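Rho guanine nucleotide exchange factor 11 (Homo sapiens, PDB 5JHH) probably acts as a guanine nucleotide exchange factor for the small GTPase RhoA, using a tandem DH-PH module to bind it and promote nucleotide release. Local coordinates at residues L30-A35 with W80-M84; E96-L102 with E190-R196; N238-F244 with T309-K315. One frame throughout, in Å; residues are numbered along the deposited sequence.

Contact 1. Residues L30-A35 with W80-M84; sequences LFVTEA and WCEAM
This is a helix-helix packing contact inside the all-helical Dbl homology (DH) domain, where 30-35 on helix 18-54 meets 80-84 on helix 70-89. Both segments are regular alpha-helix. Their axes come within 10.1 Å and run roughly antiparallel, with a signed crossing angle of -141°. One turn on each helix sets the register: the CA atoms of Phe31 and Met84 lie 6.8 Å apart and those of Ala35 and Cys81 6.4 Å. Met84 (m, t, t) extends into the space between the helices. Its CB sits over the Phe31 ring in a CH-pi contact, 4.0 Å from the centroid, while SD reaches Phe31 CD1 at 3.6 Å in an oblique Met-aromatic contact. At the tip, Met84 CE meets Leu30 CG at 4.2 Å; Leu30 also touches the Trp80 indole, CD1 to CH2 at 4.3 Å. Further along, Cys81 SG fits against the small Ala35, 3.8 Å from its CA. Glu34 points toward the partner helix and, with chi1 t and chi2 p, places its carboxylate CD near the plane of the indole, 3.6 Å from Trp80 CE3. That charge is met outside the segments by Arg169 in a salt bridge and by hydrogen bonds with His77 and Tyr173, and Trp80 NE1 is hydrogen-bonded to Leu100 O. On the same helix, Thr33 packs on an apolar side chain of RhoA. Between the segments themselves the join rests on sulfur, aromatic and aliphatic packing, and the polar end of the buried Glu34 is satisfied from outside them.

Contact 2. Residues E96-L102 with E190-R196; sequences EISDLML and EHEKLCR
Lys193, Glu190 and Ser98 bury the most surface here. Glu190 (chi1 t, chi2 p) on helix 189-227 turns its carboxylate onto the start of helix 98-105, where Ile97 is the N-cap residue: Glu190 OE2 accepts from Ile97 N at 2.7 Å, and Glu190 OE1 accepts from Ser98 N at 3.1 Å and from Ser98 OG at 2.6 Å. Backbone amides that have no acceptor within their own helix are thus served by a neighbouring one. Ser98 takes chi1 p, and its CA lies 5.2 Å from Leu194 CA. Within the DH helical bundle the two helices run nearly parallel, with axes 8.9 Å apart at 20°. Lys193 reaches back along the interface, so that NZ donates to Ser98 OG at 3.0 Å and forms a salt bridge with Asp99 OD1 at 2.8 Å. Beside these polar links, Leu194 CD2 packs on Met101 CG at 3.8 Å and Ile97 CG2 at 4.0 Å, and Leu102 CD2 touches Lys193 O at 3.6 Å.

Contact 3. Residues N238-F244 with T309-K315; sequences NPLAAEF and TFSPVLK
In the pleckstrin homology (PH) domain, the non-strand segment 238-244 lies against 309-315, whose last three residues form strand 313-315, paired antiparallel with strand 280-287. Thr309 is the first residue modelled after a gap; its OG1 is hydrogen-bonded to Ser237 and sits 3.3 Å from Asn238 OD1, a weak link at best. The CA atoms of Asn238 and Thr309 are 6.5 Å apart. Phe310 points away, its ring meeting Tyr345 and Trp262. Ser311 (chi1 t) faces Ala241, CA to CA 5.4 Å, and its OG donates to Val313 O at 3.0 Å, with Leu240 O 3.6 Å from the same OG. Pro312 CD lies 4.2 Å from Ala241 CB. Backbone hydrogen bonds from Ala242 N to Pro239 O and from Phe244 N to Ala241 O, both 3.2 Å, give 238-244 its tight turns and bring Phe244 (chi1 m) toward the strand. There Val313 (chi1 t) sets CG1 over one face of the Phe244 ring, modelled too close for its exact spacing to be trusted. Leu314 points away, and its side chain packs on Ile333 and Cys335. Lys315 extends past the ring, CE 4.0 Å from Phe244 CZ, until its NZ forms a salt bridge with Glu243 OE2 at 3.5 Å.

In the fold
Contacts 1, 2 and 3 follow one another along the chain without overlap. The first two lie in the DH domain with centres 15 Å apart and are physically continuous: helix 98-105 of contact 2 directly follows helix 70-89 of contact 1, Ala83 CB lies 3.5 Å from Leu100 CD1, and Met101 CE packs on Trp80 CZ2 at 3.5 Å and on Leu30 CD2 at 3.7 Å. Contact 3, in the PH domain on the opposite side of the chain's centre, is centred about 58 Å from contact 1 and 56 Å from contact 2. The long helix 189-227 of contact 2 runs on towards the PH domain and connects the two domains; nearest atoms of contacts 2 and 3 are about 37 Å apart.

Contact 1. Residues L30-A35 with W80-M84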
# COMPACT_ATOMS: atom_id res chain seq x y z
N LEU A 30 -2.92 -5.49 -20.98
CA LEU A 30 -2.23 -4.25 -20.86
C LEU A 30 -2.91 -3.16 -21.65
O LEU A 30 -3.24 -2.11 -21.11
CB LEU A 30 -0.80 -4.39 -21.32
CG LEU A 30 -0.04 -3.08 -21.47
CD1 LEU A 30 0.21 -2.45 -20.10
CD2 LEU A 30 1.28 -3.34 -22.16
N PHE A 31 -3.14 -3.42 -22.93
CA PHE A 31 -3.79 -2.43 -23.77
C PHE A 31 -5.17 -2.07 -23.28
O PHE A 31 -5.50 -0.90 -23.21
CB PHE A 31 -3.89 -2.90 -25.22
CG PHE A 31 -2.57 -2.96 -25.97
CD1 PHE A 31 -1.37 -2.68 -25.35
CD2 PHE A 31 -2.54 -3.36 -27.29
CE1 PHE A 31 -0.18 -2.74 -26.04
CE2 PHE A 31 -1.36 -3.41 -27.99
CZ PHE A 31 -0.18 -3.10 -27.38
N VAL A 32 -5.97 -3.06 -22.96
CA VAL A 32 -7.36 -2.80 -22.62
C VAL A 32 -7.42 -2.07 -21.29
O VAL A 32 -8.20 -1.17 -21.12
CB VAL A 32 -8.18 -4.11 -22.59
CG1 VAL A 32 -9.57 -3.87 -22.03
CG2 VAL A 32 -8.30 -4.66 -24.00
N THR A 33 -6.57 -2.45 -20.35
CA THR A 33 -6.60 -1.77 -19.07
C THR A 33 -5.93 -0.37 -19.11
O THR A 33 -6.23 0.50 -18.30
CB THR A 33 -5.91 -2.57 -18.02
OG1 THR A 33 -4.58 -2.88 -18.47
CG2 THR A 33 -6.72 -3.83 -17.73
N GLU A 34 -5.07 -0.13 -20.08
CA GLU A 34 -4.61 1.24 -20.30
C GLU A 34 -5.73 2.14 -20.79
O GLU A 34 -5.94 3.24 -20.25
CB GLU A 34 -3.45 1.27 -21.24
CG GLU A 34 -2.79 2.62 -21.33
CD GLU A 34 -2.05 3.05 -20.05
OE1 GLU A 34 -1.71 2.23 -19.16
OE2 GLU A 34 -1.79 4.27 -19.96
N ALA A 35 -6.51 1.67 -21.74
CA ALA A 35 -7.60 2.47 -22.24
C ALA A 35 -8.61 2.68 -21.10
O ALA A 35 -9.21 3.74 -20.88
CB ALA A 35 -8.28 1.76 -23.43
N TRP A 80 0.44 7.48 -24.97
CA TRP A 80 0.84 6.08 -24.97
C TRP A 80 -0.28 5.21 -25.54
O TRP A 80 -0.07 4.33 -26.37
CB TRP A 80 1.20 5.61 -23.55
CG TRP A 80 2.07 4.42 -23.52
CD1 TRP A 80 3.09 4.16 -24.37
CD2 TRP A 80 2.05 3.33 -22.57
NE1 TRP A 80 3.70 2.98 -24.04
CE2 TRP A 80 3.07 2.44 -22.95
CE3 TRP A 80 1.23 2.99 -21.48
CZ2 TRP A 80 3.35 1.26 -22.24
CZ3 TRP A 80 1.48 1.84 -20.78
CH2 TRP A 80 2.55 0.97 -21.16
N CYS A 81 -1.48 5.47 -25.07
CA CYS A 81 -2.63 4.79 -25.59
C CYS A 81 -2.75 4.90 -27.11
O CYS A 81 -3.04 3.92 -27.76
CB CYS A 81 -3.84 5.40 -24.99
SG CYS A 81 -4.95 4.17 -24.44
N GLU A 82 -2.53 6.08 -27.68
CA GLU A 82 -2.60 6.22 -29.14
C GLU A 82 -1.48 5.44 -29.86
O GLU A 82 -1.70 4.95 -30.97
CB GLU A 82 -2.59 7.70 -29.59
CG GLU A 82 -3.87 8.51 -29.30
CD GLU A 82 -5.11 8.03 -30.08
OE1 GLU A 82 -5.17 8.24 -31.31
OE2 GLU A 82 -6.07 7.48 -29.46
N ALA A 83 -0.29 5.32 -29.25
CA ALA A 83 0.76 4.50 -29.85
C ALA A 83 0.39 3.02 -29.79
O ALA A 83 0.80 2.26 -30.66
CB ALA A 83 2.11 4.75 -29.19
N MET A 84 -0.37 2.60 -28.79
CA MET A 84 -0.85 1.23 -28.72
C MET A 84 -1.82 0.94 -29.86
O MET A 84 -1.83 -0.15 -30.42
CB MET A 84 -1.54 0.94 -27.37
CG MET A 84 -0.62 0.93 -26.16
SD MET A 84 -1.57 0.80 -24.61
CE MET A 84 -0.20 0.57 -23.48

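Contact 2. Residues E96-L102 with E190-R196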
# COMPACT_ATOMS: atom_id res chain seq x y z
N GLU A 96 6.82 -7.38 -31.76
CA GLU A 96 7.66 -6.82 -30.70
C GLU A 96 6.95 -5.64 -30.02
O GLU A 96 6.25 -4.84 -30.66
CB GLU A 96 9.05 -6.37 -31.15
CG GLU A 96 9.41 -6.54 -32.61
CD GLU A 96 9.74 -7.98 -32.94
OE1 GLU A 96 8.98 -8.59 -33.73
OE2 GLU A 96 10.71 -8.51 -32.37
N ILE A 97 7.18 -5.52 -28.73
CA ILE A 97 6.49 -4.53 -27.95
C ILE A 97 7.45 -3.75 -27.08
O ILE A 97 7.05 -2.74 -26.50
CB ILE A 97 5.39 -5.20 -27.14
CG1 ILE A 97 4.20 -4.27 -27.06
CG2 ILE A 97 5.90 -5.72 -25.79
CD1 ILE A 97 3.05 -4.87 -26.29
N SER A 98 8.72 -4.13 -27.07
CA SER A 98 9.64 -3.56 -26.11
C SER A 98 9.87 -2.07 -26.36
O SER A 98 10.01 -1.31 -25.42
CB SER A 98 10.98 -4.30 -26.09
OG SER A 98 11.56 -4.30 -27.37
N ASP A 99 9.93 -1.66 -27.61
CA ASP A 99 10.16 -0.27 -27.92
C ASP A 99 8.97 0.62 -27.44
O ASP A 99 9.16 1.73 -27.04
CB ASP A 99 10.30 -0.10 -29.43
CG ASP A 99 11.64 -0.62 -30.00
OD1 ASP A 99 12.64 -0.79 -29.28
OD2 ASP A 99 11.68 -0.81 -31.23
N LEU A 100 7.74 0.17 -27.63
CA LEU A 100 6.61 0.86 -27.09
C LEU A 100 6.72 0.97 -25.56
O LEU A 100 6.53 2.04 -25.00
CB LEU A 100 5.35 0.13 -27.51
CG LEU A 100 4.01 0.70 -27.07
CD1 LEU A 100 3.82 2.15 -27.49
CD2 LEU A 100 2.93 -0.15 -27.67
N MET A 101 7.16 -0.09 -24.89
CA MET A 101 7.35 -0.03 -23.44
C MET A 101 8.44 0.94 -23.06
O MET A 101 8.29 1.73 -22.12
CB MET A 101 7.67 -1.40 -22.89
CG MET A 101 6.65 -2.48 -23.22
SD MET A 101 5.03 -2.17 -22.51
CE MET A 101 4.11 -1.71 -23.93
N LEU A 102 9.56 0.90 -23.76
CA LEU A 102 10.62 1.85 -23.49
C LEU A 102 10.22 3.29 -23.81
O LEU A 102 10.75 4.22 -23.22
CB LEU A 102 11.92 1.51 -24.24
CG LEU A 102 12.52 0.13 -23.91
CD1 LEU A 102 13.68 -0.16 -24.86
CD2 LEU A 102 13.00 0.06 -22.47
N GLU A 190 14.31 -8.29 -27.68
CA GLU A 190 12.99 -8.06 -27.16
C GLU A 190 12.96 -8.31 -25.65
O GLU A 190 12.50 -7.47 -24.87
CB GLU A 190 11.98 -8.95 -27.91
CG GLU A 190 10.53 -8.89 -27.40
CD GLU A 190 9.80 -7.56 -27.66
OE1 GLU A 190 10.41 -6.50 -28.00
OE2 GLU A 190 8.55 -7.58 -27.53
N HIS A 191 13.52 -9.45 -25.25
CA HIS A 191 13.34 -9.97 -23.92
C HIS A 191 14.13 -9.09 -22.95
O HIS A 191 13.63 -8.68 -21.88
CB HIS A 191 13.81 -11.43 -23.86
CG HIS A 191 13.64 -12.07 -22.52
ND1 HIS A 191 14.51 -11.85 -21.48
CD2 HIS A 191 12.71 -12.94 -22.06
CE1 HIS A 191 14.11 -12.54 -20.42
NE2 HIS A 191 13.02 -13.21 -20.75
N GLU A 192 15.35 -8.81 -23.35
CA GLU A 192 16.28 -7.96 -22.60
C GLU A 192 15.72 -6.54 -22.36
O GLU A 192 15.88 -5.96 -21.28
CB GLU A 192 17.58 -7.89 -23.41
CG GLU A 192 18.81 -7.36 -22.68
CD GLU A 192 20.10 -7.44 -23.54
OE1 GLU A 192 20.09 -7.09 -24.75
OE2 GLU A 192 21.15 -7.85 -23.00
N LYS A 193 15.11 -5.98 -23.40
CA LYS A 193 14.58 -4.62 -23.41
C LYS A 193 13.28 -4.49 -22.56
O LYS A 193 13.09 -3.51 -21.86
CB LYS A 193 14.33 -4.16 -24.86
CG LYS A 193 15.57 -3.60 -25.57
CD LYS A 193 15.49 -3.79 -27.07
CE LYS A 193 14.74 -2.68 -27.76
NZ LYS A 193 13.95 -3.25 -28.88
N LEU A 194 12.44 -5.50 -22.61
CA LEU A 194 11.38 -5.69 -21.67
C LEU A 194 11.86 -5.79 -20.23
O LEU A 194 11.22 -5.23 -19.35
CB LEU A 194 10.60 -6.95 -22.02
CG LEU A 194 9.68 -6.81 -23.21
CD1 LEU A 194 8.96 -8.11 -23.52
CD2 LEU A 194 8.66 -5.73 -22.95
N CYS A 195 12.98 -6.47 -19.99
CA CYS A 195 13.45 -6.57 -18.61
C CYS A 195 13.89 -5.19 -18.15
O CYS A 195 13.75 -4.82 -16.98
CB CYS A 195 14.61 -7.58 -18.49
SG CYS A 195 14.02 -9.30 -18.67
N ARG A 196 14.44 -4.44 -19.10
CA ARG A 196 14.93 -3.12 -18.78
C ARG A 196 13.73 -2.23 -18.41
O ARG A 196 13.74 -1.56 -17.39
CB ARG A 196 15.72 -2.59 -19.99
CG ARG A 196 15.98 -1.09 -20.04
CD ARG A 196 16.94 -0.71 -18.94
NE ARG A 196 17.41 0.66 -19.09
CZ ARG A 196 18.14 1.30 -18.19
NH1 ARG A 196 18.53 0.68 -17.07
NH2 ARG A 196 18.49 2.56 -18.40

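Contact 3. Residues N238-F244 with T309-K315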
# COMPACT_ATOMS: atom_id res chain seq x y z
N ASN A 238 20.28 18.50 33.82
CA ASN A 238 21.52 17.99 33.27
C ASN A 238 21.91 18.80 32.01
O ASN A 238 21.03 19.24 31.25
CB ASN A 238 21.42 16.47 33.03
CG ASN A 238 20.72 16.10 31.73
OD1 ASN A 238 19.55 15.73 31.73
ND2 ASN A 238 21.45 16.14 30.63
N PRO A 239 23.22 19.07 31.84
CA PRO A 239 23.66 19.92 30.73
C PRO A 239 23.07 19.50 29.38
O PRO A 239 22.58 20.35 28.64
CB PRO A 239 25.18 19.74 30.73
CG PRO A 239 25.52 19.38 32.14
CD PRO A 239 24.37 18.53 32.60
N LEU A 240 23.08 18.20 29.11
CA LEU A 240 22.87 17.65 27.76
C LEU A 240 21.45 17.71 27.18
O LEU A 240 21.19 17.17 26.11
CB LEU A 240 23.39 16.20 27.71
CG LEU A 240 24.70 16.00 26.93
CD1 LEU A 240 25.66 17.18 27.10
CD2 LEU A 240 25.38 14.69 27.30
N ALA A 241 20.54 18.39 27.87
CA ALA A 241 19.19 18.58 27.36
C ALA A 241 18.97 20.00 26.82
O ALA A 241 18.14 20.21 25.94
CB ALA A 241 18.17 18.26 28.45
N ALA A 242 19.72 20.97 27.32
CA ALA A 242 19.37 22.37 27.12
C ALA A 242 19.52 22.85 25.67
O ALA A 242 18.81 23.76 25.25
CB ALA A 242 20.19 23.25 28.05
N GLU A 243 20.43 22.23 24.92
CA GLU A 243 20.68 22.66 23.54
C GLU A 243 19.48 22.36 22.62
O GLU A 243 19.40 22.91 21.51
CB GLU A 243 21.96 22.01 22.99
CG GLU A 243 21.77 20.61 22.45
CD GLU A 243 23.08 19.91 22.17
OE1 GLU A 243 23.65 19.33 23.13
OE2 GLU A 243 23.52 19.91 21.00
N PHE A 244 18.55 21.51 23.07
CA PHE A 244 17.33 21.22 22.30
C PHE A 244 16.10 21.96 22.82
O PHE A 244 14.99 21.45 22.70
CB PHE A 244 17.04 19.71 22.30
CG PHE A 244 18.16 18.88 21.72
CD1 PHE A 244 18.54 19.03 20.39
CD2 PHE A 244 18.82 17.92 22.51
CE1 PHE A 244 19.57 18.27 19.86
CE2 PHE A 244 19.84 17.16 21.99
CZ PHE A 244 20.22 17.34 20.66
N THR A 309 18.97 13.07 36.03
CA THR A 309 17.83 12.94 35.12
C THR A 309 18.22 12.45 33.72
O THR A 309 19.38 12.57 33.29
CB THR A 309 17.06 14.28 34.93
OG1 THR A 309 17.98 15.33 34.60
CG2 THR A 309 16.28 14.66 36.17
N PHE A 310 17.23 11.95 32.99
CA PHE A 310 17.41 11.46 31.62
C PHE A 310 17.09 12.52 30.54
O PHE A 310 16.07 13.21 30.62
CB PHE A 310 16.48 10.27 31.39
CG PHE A 310 17.13 8.94 31.61
CD1 PHE A 310 18.22 8.56 30.85
CD2 PHE A 310 16.61 8.03 32.52
CE1 PHE A 310 18.79 7.31 31.01
CE2 PHE A 310 17.17 6.77 32.68
CZ PHE A 310 18.26 6.42 31.92
N SER A 311 17.96 12.64 29.52
CA SER A 311 17.67 13.52 28.36
C SER A 311 16.61 12.89 27.43
O SER A 311 16.58 11.66 27.26
CB SER A 311 18.94 13.82 27.54
OG SER A 311 18.64 14.58 26.36
N PRO A 312 15.76 13.73 26.83
CA PRO A 312 14.68 13.28 25.94
C PRO A 312 15.11 13.21 24.47
O PRO A 312 14.37 12.68 23.64
CB PRO A 312 13.60 14.34 26.14
CG PRO A 312 14.33 15.58 26.57
CD PRO A 312 15.74 15.21 26.96
N VAL A 313 16.30 13.73 24.17
CA VAL A 313 16.86 13.70 22.84
C VAL A 313 18.17 12.94 22.88
O VAL A 313 18.99 13.15 23.76
CB VAL A 313 17.14 15.11 22.35
CG1 VAL A 313 17.76 15.07 20.96
CG2 VAL A 313 15.87 15.91 22.34
N LEU A 314 18.37 12.07 21.91
CA LEU A 314 19.62 11.31 21.77
C LEU A 314 20.21 11.59 20.41
O LEU A 314 19.48 11.67 19.44
CB LEU A 314 19.34 9.81 21.94
CG LEU A 314 18.75 9.49 23.33
CD1 LEU A 314 18.41 8.03 23.53
CD2 LEU A 314 19.74 9.94 24.40
N LYS A 315 21.52 11.76 20.36
CA LYS A 315 22.24 11.90 19.11
C LYS A 315 22.67 10.53 18.62
O LYS A 315 23.35 9.78 19.32
CB LYS A 315 23.44 12.81 19.28
CG LYS A 315 23.09 14.21 19.76
CD LYS A 315 24.13 15.19 19.24
CE LYS A 315 24.04 16.56 19.91
NZ LYS A 315 24.98 16.68 21.06